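Local coordinates for putative hemin transport system, substrate-binding protein (Burkholderia cenocepacia J2315, PDB 5GIZ) that binds heme in the periplasm and probably passes it to the membrane transporter of a bacterial heme-uptake system, at residues Asp173-Tyr178 and Leu249-Arg254; Glu17-Leu22 and Tyr30-Ala35; Ala215-His220 and Leu224-Phe229; Ala83-Lys86 and Thr91-Thr94. All coordinates share one frame; numbering follows the deposited sequence. Where two conformers were deposited one is given.

Interactions 1 and 2 are buried, whereas interactions 3 and 4 lie about 22 Å from the centre of the chain and are only partly buried. Interactions 2 and 4 each pack a helix on an outermost strand (30-35 and 91-94) of the same four-stranded parallel sheet, one through a water bridge and leucine packing that rests on one of two Leu32 conformers, the other through valine and lysine carbons. Interaction 3 belongs to a different part of the fold and is carried by a backbone hydrogen bond. Interaction 1, nearest the chain centre, is aromatic and apolar. Its loop touches interaction 2, where Arg254 NE forms a 2.9 Å salt bridge with Glu17 OE1.

Interaction 1: Asp173-Tyr178 and Leu249-Arg254; sequences DAMIRY and LGFGPR. With SO4 (sulfate ion), chain C.
The Phe251 ring takes a neighbour on each side of its plane and a third in it. Met175 SD sits 4.4 Å from the ring centroid and 39° off the normal, an oblique Met-aromatic contact, while Ala174 CB approaches from the other side of the plane, also obliquely, to 3.7 Å from CZ. At the rim, Phe251 CE2 meets Tyr178 CE2 at 4.0 Å, and each of these two atoms lies close to the plane of the other ring, so the rings touch edge to edge without stacking. The plane of Tyr178 also contains sulfate O1, to which the hydroxyl OH donates at 2.6 Å; Val101 N and Arg136 NH2 bind the hydroxyl and the sulfate, respectively. In Met175, CG stands anti to the carbonyl carbon (chi1 -67°), and the bend at chi2 (-64°) sets SD beside CE1 and CZ of Phe251.

The fold here is that of a periplasmic binding protein. Phe251, with positive phi, is where the chain leaves helix 245-249, and its side chain also packs on Ala171, which contacts heme in a heme-bound structure of this protein. Away from this contact, within helix 171-178, Arg177 NE and NH2 both grip Asp173 OD2 in a salt bridge, each at 2.8 Å. The NH2 bond runs nearly along the carboxylate C-O direction, whereas NE comes from above the carboxylate plane.

Interaction 2: Glu17-Leu22 and Tyr30-Ala35; sequences ETAFAL and YRLVGA
Tyr30 opens the strand by sending its ring to the carbonyl of Ala19 through one water. Its hydroxyl OH donates to the water at 2.5 Å, and the water in turn donates to Ala19 O at 2.6 Å. The direct separation of Tyr30 OH and Ala19 O, 3.9 Å, is too long for a bond, so the water, at the ring edge, is the polar link. Tyr30 holds CG between the backbone N and the carbonyl carbon (chi1 60°), the crowded position, which puts OH also within 4.1 Å of Leu22 CB. Ala19 O also accepts from Leu22 N, three residues on.

Arg31 turns from the helix, and its backbone bonds to Lys6 and Val8 tie the strand to neighbouring strand 6-11. These elements make a beta-alpha-beta unit of strand 6-11, helix 13-23 and strand 30-35; the axes of segments 17-22 and 30-35 approach to 10.3 Å at 147°, nearer antiparallel than parallel.

Leu32 next points at the helix. It has two conformers, and in one of them CD1 lies 4.0 Å from Ala19 CB and stands over a face of Phe20, 3.5 Å from the ring centroid and 19° off the normal; this CH-pi contact is therefore doubtful. Phe20 CB points away from the strand, yet the end of its side chain comes nearer, bringing one ring face to Leu32. Beyond, Gly34 continues the backbone pairing with Val10.

Interaction 3: Ala215-His220 and Leu224-Phe229; sequences AAVGGH and LATPGF
His220 O accepts the backbone N-H of Leu224 at 3.0 Å, with an N-H...O angle of 155°; this is the hydrogen bond that joins the two segments. It is an i to i+4 bond, a main-chain bond within helix 220-225. The Leu224 side chain lies alongside the same oxygen: CG is 3.5 Å from His220 O, because it stands anti to the carbonyl carbon and beside the backbone N (chi1 -72°). Both His220 and Leu224 also pack on Val240 of strand 240-243.

The chain arrives at this turn from helix 211-217, whose C-terminal end carries a Schellman motif. Gly218, with positive phi, donates from N to Ala215 O at 3.1 Å. Gly219, also with positive phi, is the N-cap of the next helix. These backbone angles would jam a CB against the preceding carbonyl oxygen, which accounts for glycine at both places.

After helix 220-225 the chain makes a type II turn, closed by Phe229 N to Thr226 O at 3.0 Å, with Gly228 taking its positive-phi corner. Val217 CG2 comes no closer than 4.3 Å to Thr226 OG1, a loose contact. That hydroxyl is held instead by Leu223 O and by His158 NE2. Since a carbonyl can only accept, the hydroxyl probably gives its proton to Leu223 O, leaving a lone pair for His158, which binds heme in another structure of this protein.

Interaction 4: Ala83-Lys86 and Thr91-Thr94; sequences AQVK and TVTT
Val92 of strand 91-94 packs its CG2 methyl against two consecutive helix residues, Val85 and Lys86, within the beta-alpha-beta unit of strand 69-72, helix 79-87 and strand 91-94. The buried, closely packed side is the valine pair: Val85 CG1 lies 3.8 Å from Val92 CG2, and the two side chains cross at about a right angle. Val85 places CG1 anti to its backbone N (chi1 171°), which turns that methyl to the strand. The pair sits in a shared apolar layer, since Val85 also touches Ala59 and Leu62 of helix 59-64, while Val92 touches Val70 and Ala72 of the adjoining strand 69-72.

The solvent side is made by Lys86, an exposed residue whose aliphatic chain, extended beyond CG, runs across Val92 and covers its outer flank. Contact here is through carbon alone: Lys86 CG approaches Val92 CG2 to 3.7 Å. Thr91 and Thr93 direct CB away from the helix, leaving Val92 as the one strand residue in close contact; Thr93 is paired through its backbone with Val70 and Ala72. Farther along the lysine chain, one bond short of the terminal NZ, Lys86 CE still lies 3.9 Å from Val92 CB.

Interaction 1: Asp173-Tyr178 and Leu249-Arg254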
loop_
_atom_site.group_PDB
_atom_site.type_symbol
_atom_site.label_atom_id
_atom_site.label_comp_id
_atom_site.label_asym_id
_atom_site.label_seq_id
_atom_site.Cartn_x
_atom_site.Cartn_y
_atom_site.Cartn_z
ATOM N N ASP A 173 -1.745 -8.399 -5.937
ATOM C CA ASP A 173 -1.922 -8.919 -7.298
ATOM C C ASP A 173 -1.407 -7.886 -8.333
ATOM O O ASP A 173 -0.677 -8.192 -9.250
ATOM C CB ASP A 173 -3.400 -9.223 -7.552
ATOM C CG ASP A 173 -3.634 -9.849 -8.889
ATOM O OD1 ASP A 173 -3.520 -11.084 -8.997
ATOM O OD2 ASP A 173 -3.927 -9.077 -9.827
ATOM N N ALA A 174 -1.789 -6.631 -8.142
ATOM C CA ALA A 174 -1.390 -5.576 -9.047
ATOM C C ALA A 174 0.121 -5.361 -9.024
ATOM O O ALA A 174 0.763 -5.219 -10.041
ATOM C CB ALA A 174 -2.105 -4.282 -8.702
ATOM N N MET A 175 0.700 -5.394 -7.834
ATOM C CA MET A 175 2.142 -5.169 -7.727
ATOM C C MET A 175 2.983 -6.283 -8.367
ATOM O O MET A 175 3.947 -6.028 -9.102
ATOM C CB MET A 175 2.586 -4.968 -6.297
ATOM C CG MET A 175 2.059 -3.702 -5.672
ATOM S SD MET A 175 2.646 -2.190 -6.453
ATOM C CE MET A 175 4.401 -2.231 -6.055
ATOM N N ILE A 176 2.522 -7.497 -8.170
ATOM C CA ILE A 176 3.170 -8.680 -8.746
ATOM C C ILE A 176 3.144 -8.547 -10.273
ATOM O O ILE A 176 4.163 -8.720 -10.941
ATOM C CB ILE A 176 2.448 -9.923 -8.300
ATOM C CG1 ILE A 176 2.819 -10.239 -6.835
ATOM C CG2 ILE A 176 2.785 -11.109 -9.183
ATOM C CD1 ILE A 176 1.911 -11.240 -6.209
ATOM N N ARG A 177 1.986 -8.178 -10.843
ATOM C CA ARG A 177 1.922 -7.975 -12.278
ATOM C C ARG A 177 2.706 -6.775 -12.782
ATOM O O ARG A 177 3.385 -6.874 -13.830
ATOM C CB ARG A 177 0.487 -7.833 -12.723
ATOM C CG ARG A 177 -0.235 -9.172 -12.654
ATOM C CD ARG A 177 -1.694 -9.050 -13.137
ATOM N NE ARG A 177 -2.523 -8.351 -12.172
ATOM C CZ ARG A 177 -3.153 -7.196 -12.354
ATOM N NH1 ARG A 177 -3.122 -6.572 -13.530
ATOM N NH2 ARG A 177 -3.862 -6.690 -11.342
ATOM N N TYR A 178 2.742 -5.662 -12.048
ATOM C CA TYR A 178 3.573 -4.546 -12.474
ATOM C C TYR A 178 5.080 -4.878 -12.512
ATOM O O TYR A 178 5.838 -4.314 -13.293
ATOM C CB TYR A 178 3.357 -3.323 -11.581
ATOM C CG TYR A 178 2.068 -2.568 -11.831
ATOM C CD1 TYR A 178 1.657 -2.255 -13.138
ATOM C CD2 TYR A 178 1.302 -2.078 -10.770
ATOM C CE1 TYR A 178 0.531 -1.493 -13.368
ATOM C CE2 TYR A 178 0.184 -1.331 -11.001
ATOM C CZ TYR A 178 -0.202 -1.018 -12.297
ATOM O OH TYR A 178 -1.370 -0.257 -12.550
ATOM N N LEU A 249 2.535 -2.081 -0.738
ATOM C CA LEU A 249 1.096 -2.227 -1.031
ATOM C C LEU A 249 0.333 -0.917 -1.064
ATOM O O LEU A 249 -0.862 -0.932 -1.404
ATOM C CB LEU A 249 0.443 -3.133 0.004
ATOM C CG LEU A 249 0.993 -4.560 0.130
ATOM C CD1 LEU A 249 0.446 -5.221 1.392
ATOM C CD2 LEU A 249 0.726 -5.362 -1.132
ATOM N N GLY A 250 0.965 0.193 -0.683
ATOM C CA GLY A 250 0.224 1.417 -0.419
ATOM C C GLY A 250 -0.408 2.107 -1.613
ATOM O O GLY A 250 -1.402 2.846 -1.417
ATOM N N PHE A 251 0.154 1.916 -2.811
ATOM C CA PHE A 251 -0.355 2.643 -3.998
ATOM C C PHE A 251 -0.342 4.148 -3.764
ATOM O O PHE A 251 -1.381 4.817 -3.787
ATOM C CB PHE A 251 -1.736 2.073 -4.436
ATOM C CG PHE A 251 -1.572 0.941 -5.334
ATOM C CD1 PHE A 251 -1.392 -0.334 -4.831
ATOM C CD2 PHE A 251 -1.408 1.141 -6.697
ATOM C CE1 PHE A 251 -1.155 -1.394 -5.653
ATOM C CE2 PHE A 251 -1.108 0.078 -7.537
ATOM C CZ PHE A 251 -0.967 -1.180 -7.016
ATOM N N GLY A 252 0.843 4.674 -3.497
ATOM C CA GLY A 252 1.074 6.076 -3.353
ATOM C C GLY A 252 2.178 6.639 -4.241
ATOM O O GLY A 252 2.560 6.020 -5.253
ATOM N N PRO A 253 2.717 7.811 -3.890
ATOM C CA PRO A 253 3.645 8.475 -4.794
ATOM C C PRO A 253 4.947 7.733 -5.009
ATOM O O PRO A 253 5.738 8.114 -5.849
ATOM C CB PRO A 253 3.836 9.869 -4.182
ATOM C CG PRO A 253 3.438 9.692 -2.770
ATOM C CD PRO A 253 2.399 8.640 -2.713
ATOM N N ARG A 254 5.228 6.722 -4.187
ATOM C CA ARG A 254 6.428 5.886 -4.395
ATOM C C ARG A 254 6.199 4.677 -5.251
ATOM O O ARG A 254 7.059 3.821 -5.382
ATOM C CB ARG A 254 7.024 5.431 -3.041
ATOM C CG ARG A 254 7.565 6.550 -2.168
ATOM C CD ARG A 254 8.221 6.044 -0.873
ATOM N NE ARG A 254 7.254 5.444 0.022
ATOM C CZ ARG A 254 7.553 4.613 1.049
ATOM N NH1 ARG A 254 8.799 4.185 1.232
ATOM N NH2 ARG A 254 6.596 4.162 1.842
HETATM S S SO4 C . -2.570 -0.897 -15.652
HETATM O O1 SO4 C . -2.185 0.256 -14.917
HETATM O O2 SO4 C . -3.660 -0.615 -16.639
HETATM O O3 SO4 C . -1.424 -1.522 -16.326
HETATM O O4 SO4 C . -3.132 -1.944 -14.861
#

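Interaction 2: Glu17-Leu22 and Tyr30-Ala35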
loop_
_atom_site.group_PDB
_atom_site.type_symbol
_atom_site.label_atom_id
_atom_site.label_comp_id
_atom_site.label_asym_id
_atom_site.label_seq_id
_atom_site.Cartn_x
_atom_site.Cartn_y
_atom_site.Cartn_z
ATOM N N GLU A 17 1.356 10.139 2.480
ATOM C CA GLU A 17 2.518 10.286 1.625
ATOM C C GLU A 17 2.271 11.311 0.540
ATOM O O GLU A 17 3.174 12.115 0.231
ATOM C CB GLU A 17 2.902 8.962 0.989
ATOM C CG GLU A 17 3.490 7.939 1.965
ATOM C CD GLU A 17 4.185 6.800 1.277
ATOM O OE1 GLU A 17 4.884 7.021 0.266
ATOM O OE2 GLU A 17 4.054 5.636 1.708
ATOM N N THR A 18 1.091 11.249 -0.072
ATOM C CA THR A 18 0.779 12.194 -1.126
ATOM C C THR A 18 0.790 13.622 -0.608
ATOM O O THR A 18 1.444 14.504 -1.169
ATOM C CB THR A 18 -0.576 11.827 -1.714
ATOM O OG1 THR A 18 -0.561 10.495 -2.269
ATOM C CG2 THR A 18 -1.010 12.798 -2.825
ATOM N N ALA A 19 0.116 13.831 0.513
ATOM C CA ALA A 19 0.120 15.156 1.097
ATOM C C ALA A 19 1.505 15.660 1.399
ATOM O O ALA A 19 1.873 16.789 1.056
ATOM C CB ALA A 19 -0.737 15.201 2.334
ATOM N N PHE A 20 2.322 14.842 2.052
ATOM C CA PHE A 20 3.644 15.316 2.389
ATOM C C PHE A 20 4.464 15.554 1.143
ATOM O O PHE A 20 5.263 16.464 1.148
ATOM C CB PHE A 20 4.353 14.404 3.421
ATOM C CG PHE A 20 3.866 14.599 4.835
ATOM C CD1 PHE A 20 4.094 15.759 5.513
ATOM C CD2 PHE A 20 3.105 13.641 5.431
ATOM C CE1 PHE A 20 3.595 15.944 6.806
ATOM C CE2 PHE A 20 2.666 13.784 6.733
ATOM C CZ PHE A 20 2.848 14.949 7.392
ATOM N N ALA A 21 4.255 14.763 0.072
ATOM C CA ALA A 21 5.040 14.865 -1.163
ATOM C C ALA A 21 4.767 16.177 -1.933
ATOM O O ALA A 21 5.563 16.582 -2.762
ATOM C CB ALA A 21 4.758 13.660 -2.057
ATOM N N LEU A 22 3.639 16.803 -1.664
ATOM C CA LEU A 22 3.287 18.073 -2.294
ATOM C C LEU A 22 4.040 19.261 -1.717
ATOM O O LEU A 22 4.220 20.251 -2.428
ATOM C CB LEU A 22 1.772 18.343 -2.218
ATOM C CG LEU A 22 0.916 17.347 -3.009
ATOM C CD1 LEU A 22 -0.526 17.371 -2.526
ATOM C CD2 LEU A 22 0.984 17.685 -4.493
ATOM N N TYR A 30 -2.117 24.917 4.535
ATOM C CA TYR A 30 -2.591 23.824 5.398
ATOM C C TYR A 30 -1.480 23.278 6.268
ATOM O O TYR A 30 -0.296 23.446 5.977
ATOM C CB TYR A 30 -3.163 22.652 4.569
ATOM C CG TYR A 30 -2.135 22.062 3.638
ATOM C CD1 TYR A 30 -1.254 21.080 4.064
ATOM C CD2 TYR A 30 -2.011 22.537 2.342
ATOM C CE1 TYR A 30 -0.302 20.570 3.211
ATOM C CE2 TYR A 30 -1.075 22.033 1.484
ATOM C CZ TYR A 30 -0.223 21.048 1.904
ATOM O OH TYR A 30 0.736 20.567 1.026
ATOM N N ARG A 31 -1.882 22.601 7.335
ATOM C CA ARG A 31 -0.967 21.875 8.217
ATOM C C ARG A 31 -1.590 20.531 8.539
ATOM O O ARG A 31 -2.779 20.460 8.888
ATOM C CB ARG A 31 -0.755 22.688 9.518
ATOM C CG ARG A 31 -0.118 24.050 9.284
ATOM C CD ARG A 31 -0.263 25.030 10.434
ATOM N NE ARG A 31 -1.584 25.652 10.508
ATOM C CZ ARG A 31 -2.451 25.470 11.491
ATOM N NH1 ARG A 31 -2.141 24.653 12.503
ATOM N NH2 ARG A 31 -3.630 26.104 11.465
ATOM N N LEU A 32 -0.836 19.444 8.389
ATOM C CA LEU A 32 -1.308 18.136 8.753
ATOM C C LEU A 32 -1.141 17.992 10.274
ATOM O O LEU A 32 -0.058 18.268 10.780
ATOM C CB LEU A 32 -0.528 17.075 7.989
ATOM C CG LEU A 32 -0.577 17.362 6.472
ATOM C CD1 LEU A 32 0.613 16.831 5.691
ATOM C CD2 LEU A 32 -1.871 16.825 5.898
ATOM N N VAL A 33 -2.207 17.603 10.963
ATOM C CA VAL A 33 -2.232 17.564 12.428
ATOM C C VAL A 33 -2.580 16.215 13.042
ATOM O O VAL A 33 -2.467 16.055 14.264
ATOM C CB VAL A 33 -3.222 18.636 12.974
ATOM C CG1 VAL A 33 -2.856 20.029 12.463
ATOM C CG2 VAL A 33 -4.678 18.268 12.682
ATOM N N GLY A 34 -2.993 15.238 12.232
ATOM C CA GLY A 34 -3.355 13.944 12.747
ATOM C C GLY A 34 -3.505 12.984 11.573
ATOM O O GLY A 34 -3.601 13.410 10.388
ATOM N N ALA A 35 -3.514 11.703 11.907
ATOM C CA ALA A 35 -3.612 10.597 10.941
ATOM C C ALA A 35 -4.064 9.326 11.624
ATOM O O ALA A 35 -4.164 9.263 12.842
ATOM C CB ALA A 35 -2.263 10.359 10.285
HETATM O O HOH W 1 2.540 19.115 1.928
#

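Interaction 3: Ala215-His220 and Leu224-Phe229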
loop_
_atom_site.group_PDB
_atom_site.type_symbol
_atom_site.label_atom_id
_atom_site.label_comp_id
_atom_site.label_asym_id
_atom_site.label_seq_id
_atom_site.Cartn_x
_atom_site.Cartn_y
_atom_site.Cartn_z
ATOM N N ALA A 215 7.982 -11.023 10.242
ATOM C CA ALA A 215 8.236 -10.938 11.681
ATOM C C ALA A 215 7.183 -11.714 12.421
ATOM O O ALA A 215 7.511 -12.442 13.346
ATOM C CB ALA A 215 8.243 -9.524 12.193
ATOM N N ALA A 216 5.919 -11.552 12.038
ATOM C CA ALA A 216 4.833 -12.220 12.786
ATOM C C ALA A 216 4.951 -13.739 12.773
ATOM O O ALA A 216 4.623 -14.396 13.758
ATOM C CB ALA A 216 3.467 -11.818 12.234
ATOM N N VAL A 217 5.361 -14.336 11.657
ATOM C CA VAL A 217 5.462 -15.795 11.537
ATOM C C VAL A 217 6.740 -16.319 12.171
ATOM O O VAL A 217 6.892 -17.515 12.398
ATOM C CB VAL A 217 5.297 -16.249 10.059
ATOM C CG1 VAL A 217 6.531 -15.929 9.216
ATOM C CG2 VAL A 217 4.952 -17.737 9.920
ATOM N N GLY A 218 7.682 -15.435 12.471
ATOM C CA GLY A 218 8.914 -15.861 13.125
ATOM C C GLY A 218 10.185 -15.881 12.307
ATOM O O GLY A 218 11.198 -16.430 12.742
ATOM N N GLY A 219 10.115 -15.317 11.095
ATOM C CA GLY A 219 11.280 -15.298 10.218
ATOM C C GLY A 219 11.258 -16.263 9.042
ATOM O O GLY A 219 10.298 -16.966 8.824
ATOM N N HIS A 220 12.354 -16.294 8.303
ATOM C CA HIS A 220 12.409 -17.015 7.035
ATOM C C HIS A 220 12.222 -18.520 7.184
ATOM O O HIS A 220 11.423 -19.125 6.480
ATOM C CB HIS A 220 13.743 -16.773 6.334
ATOM C CG HIS A 220 13.950 -15.360 5.952
ATOM N ND1 HIS A 220 14.511 -14.433 6.800
ATOM C CD2 HIS A 220 13.680 -14.690 4.800
ATOM C CE1 HIS A 220 14.549 -13.257 6.209
ATOM N NE2 HIS A 220 14.091 -13.395 4.975
ATOM N N LEU A 224 9.101 -20.886 5.838
ATOM C CA LEU A 224 9.327 -21.997 4.879
ATOM C C LEU A 224 8.897 -23.345 5.456
ATOM O O LEU A 224 8.624 -24.292 4.713
ATOM C CB LEU A 224 10.801 -22.033 4.406
ATOM C CG LEU A 224 11.176 -20.877 3.440
ATOM C CD1 LEU A 224 12.683 -20.840 3.186
ATOM C CD2 LEU A 224 10.445 -20.999 2.105
ATOM N N ALA A 225 8.793 -23.404 6.771
ATOM C CA ALA A 225 8.282 -24.589 7.461
ATOM C C ALA A 225 6.757 -24.625 7.594
ATOM O O ALA A 225 6.200 -25.644 8.016
ATOM C CB ALA A 225 8.907 -24.654 8.822
ATOM N N THR A 226 6.084 -23.534 7.269
ATOM C CA THR A 226 4.610 -23.511 7.149
ATOM C C THR A 226 4.155 -24.759 6.353
ATOM O O THR A 226 4.755 -25.092 5.310
ATOM C CB THR A 226 4.131 -22.232 6.425
ATOM O OG1 THR A 226 4.491 -21.091 7.199
ATOM C CG2 THR A 226 2.572 -22.218 6.223
ATOM N N PRO A 227 3.122 -25.478 6.835
ATOM C CA PRO A 227 2.730 -26.706 6.134
ATOM C C PRO A 227 2.488 -26.466 4.672
ATOM O O PRO A 227 1.783 -25.528 4.296
ATOM C CB PRO A 227 1.446 -27.111 6.857
ATOM C CG PRO A 227 1.669 -26.663 8.254
ATOM C CD PRO A 227 2.411 -25.352 8.114
ATOM N N GLY A 228 3.164 -27.262 3.837
ATOM C CA GLY A 228 2.959 -27.215 2.418
ATOM C C GLY A 228 3.988 -26.365 1.692
ATOM O O GLY A 228 4.134 -26.544 0.492
ATOM N N PHE A 229 4.654 -25.438 2.382
ATOM C CA PHE A 229 5.545 -24.492 1.678
ATOM C C PHE A 229 6.796 -25.144 1.193
ATOM O O PHE A 229 7.255 -24.749 0.147
ATOM C CB PHE A 229 5.935 -23.271 2.525
ATOM C CG PHE A 229 4.866 -22.206 2.579
ATOM C CD1 PHE A 229 3.568 -22.501 2.994
ATOM C CD2 PHE A 229 5.156 -20.932 2.170
ATOM C CE1 PHE A 229 2.586 -21.516 3.004
ATOM C CE2 PHE A 229 4.185 -19.955 2.186
ATOM C CZ PHE A 229 2.907 -20.243 2.606
#

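Interaction 4: Ala83-Lys86 and Thr91-Thr94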
loop_
_atom_site.group_PDB
_atom_site.type_symbol
_atom_site.label_atom_id
_atom_site.label_comp_id
_atom_site.label_asym_id
_atom_site.label_seq_id
_atom_site.Cartn_x
_atom_site.Cartn_y
_atom_site.Cartn_z
ATOM N N ALA A 83 -19.460 9.066 10.000
ATOM C CA ALA A 83 -20.681 9.819 10.099
ATOM C C ALA A 83 -20.634 10.828 11.265
ATOM O O ALA A 83 -21.143 11.947 11.131
ATOM C CB ALA A 83 -21.843 8.860 10.249
ATOM N N GLN A 84 -20.075 10.426 12.409
ATOM C CA GLN A 84 -19.938 11.330 13.545
ATOM C C GLN A 84 -19.052 12.543 13.191
ATOM O O GLN A 84 -19.336 13.674 13.607
ATOM C CB GLN A 84 -19.384 10.603 14.780
ATOM C CG GLN A 84 -19.416 11.446 16.041
ATOM C CD GLN A 84 -18.926 10.715 17.295
ATOM O OE1 GLN A 84 -18.845 9.481 17.329
ATOM N NE2 GLN A 84 -18.582 11.487 18.324
ATOM N N VAL A 85 -17.995 12.314 12.409
ATOM C CA VAL A 85 -17.099 13.423 12.022
ATOM C C VAL A 85 -17.776 14.413 11.075
ATOM O O VAL A 85 -17.710 15.659 11.258
ATOM C CB VAL A 85 -15.786 12.878 11.397
ATOM C CG1 VAL A 85 -14.919 14.000 10.782
ATOM C CG2 VAL A 85 -14.994 12.078 12.431
ATOM N N LYS A 86 -18.496 13.879 10.091
ATOM C CA LYS A 86 -19.239 14.711 9.184
ATOM C C LYS A 86 -20.324 15.465 9.947
ATOM O O LYS A 86 -20.552 16.643 9.698
ATOM C CB LYS A 86 -19.882 13.841 8.100
ATOM C CG LYS A 86 -18.888 13.344 7.038
ATOM C CD LYS A 86 -19.624 12.523 5.996
ATOM C CE LYS A 86 -18.691 11.846 5.021
ATOM N NZ LYS A 86 -19.384 10.763 4.259
ATOM N N THR A 91 -15.539 18.654 6.949
ATOM C CA THR A 91 -15.507 18.174 5.581
ATOM C C THR A 91 -14.651 16.914 5.509
ATOM O O THR A 91 -13.506 16.890 5.958
ATOM C CB THR A 91 -14.931 19.238 4.611
ATOM O OG1 THR A 91 -15.803 20.395 4.662
ATOM C CG2 THR A 91 -14.821 18.708 3.135
ATOM N N VAL A 92 -15.194 15.874 4.900
ATOM C CA VAL A 92 -14.486 14.640 4.741
ATOM C C VAL A 92 -14.513 14.351 3.239
ATOM O O VAL A 92 -15.615 14.233 2.622
ATOM C CB VAL A 92 -15.137 13.479 5.498
ATOM C CG1 VAL A 92 -14.438 12.180 5.179
ATOM C CG2 VAL A 92 -15.193 13.721 6.999
ATOM N N THR A 93 -13.352 14.303 2.613
ATOM C CA THR A 93 -13.232 14.025 1.189
ATOM C C THR A 93 -12.619 12.653 1.071
ATOM O O THR A 93 -11.522 12.380 1.556
ATOM C CB THR A 93 -12.414 15.125 0.527
ATOM O OG1 THR A 93 -13.098 16.390 0.762
ATOM C CG2 THR A 93 -12.203 14.879 -0.951
ATOM N N THR A 94 -13.330 11.775 0.362
ATOM C CA THR A 94 -12.994 10.387 0.279
ATOM C C THR A 94 -12.419 10.051 -1.084
ATOM O O THR A 94 -12.889 10.563 -2.107
ATOM C CB THR A 94 -14.227 9.538 0.630
ATOM O OG1 THR A 94 -14.657 9.894 1.945
ATOM C CG2 THR A 94 -13.915 8.118 0.675
#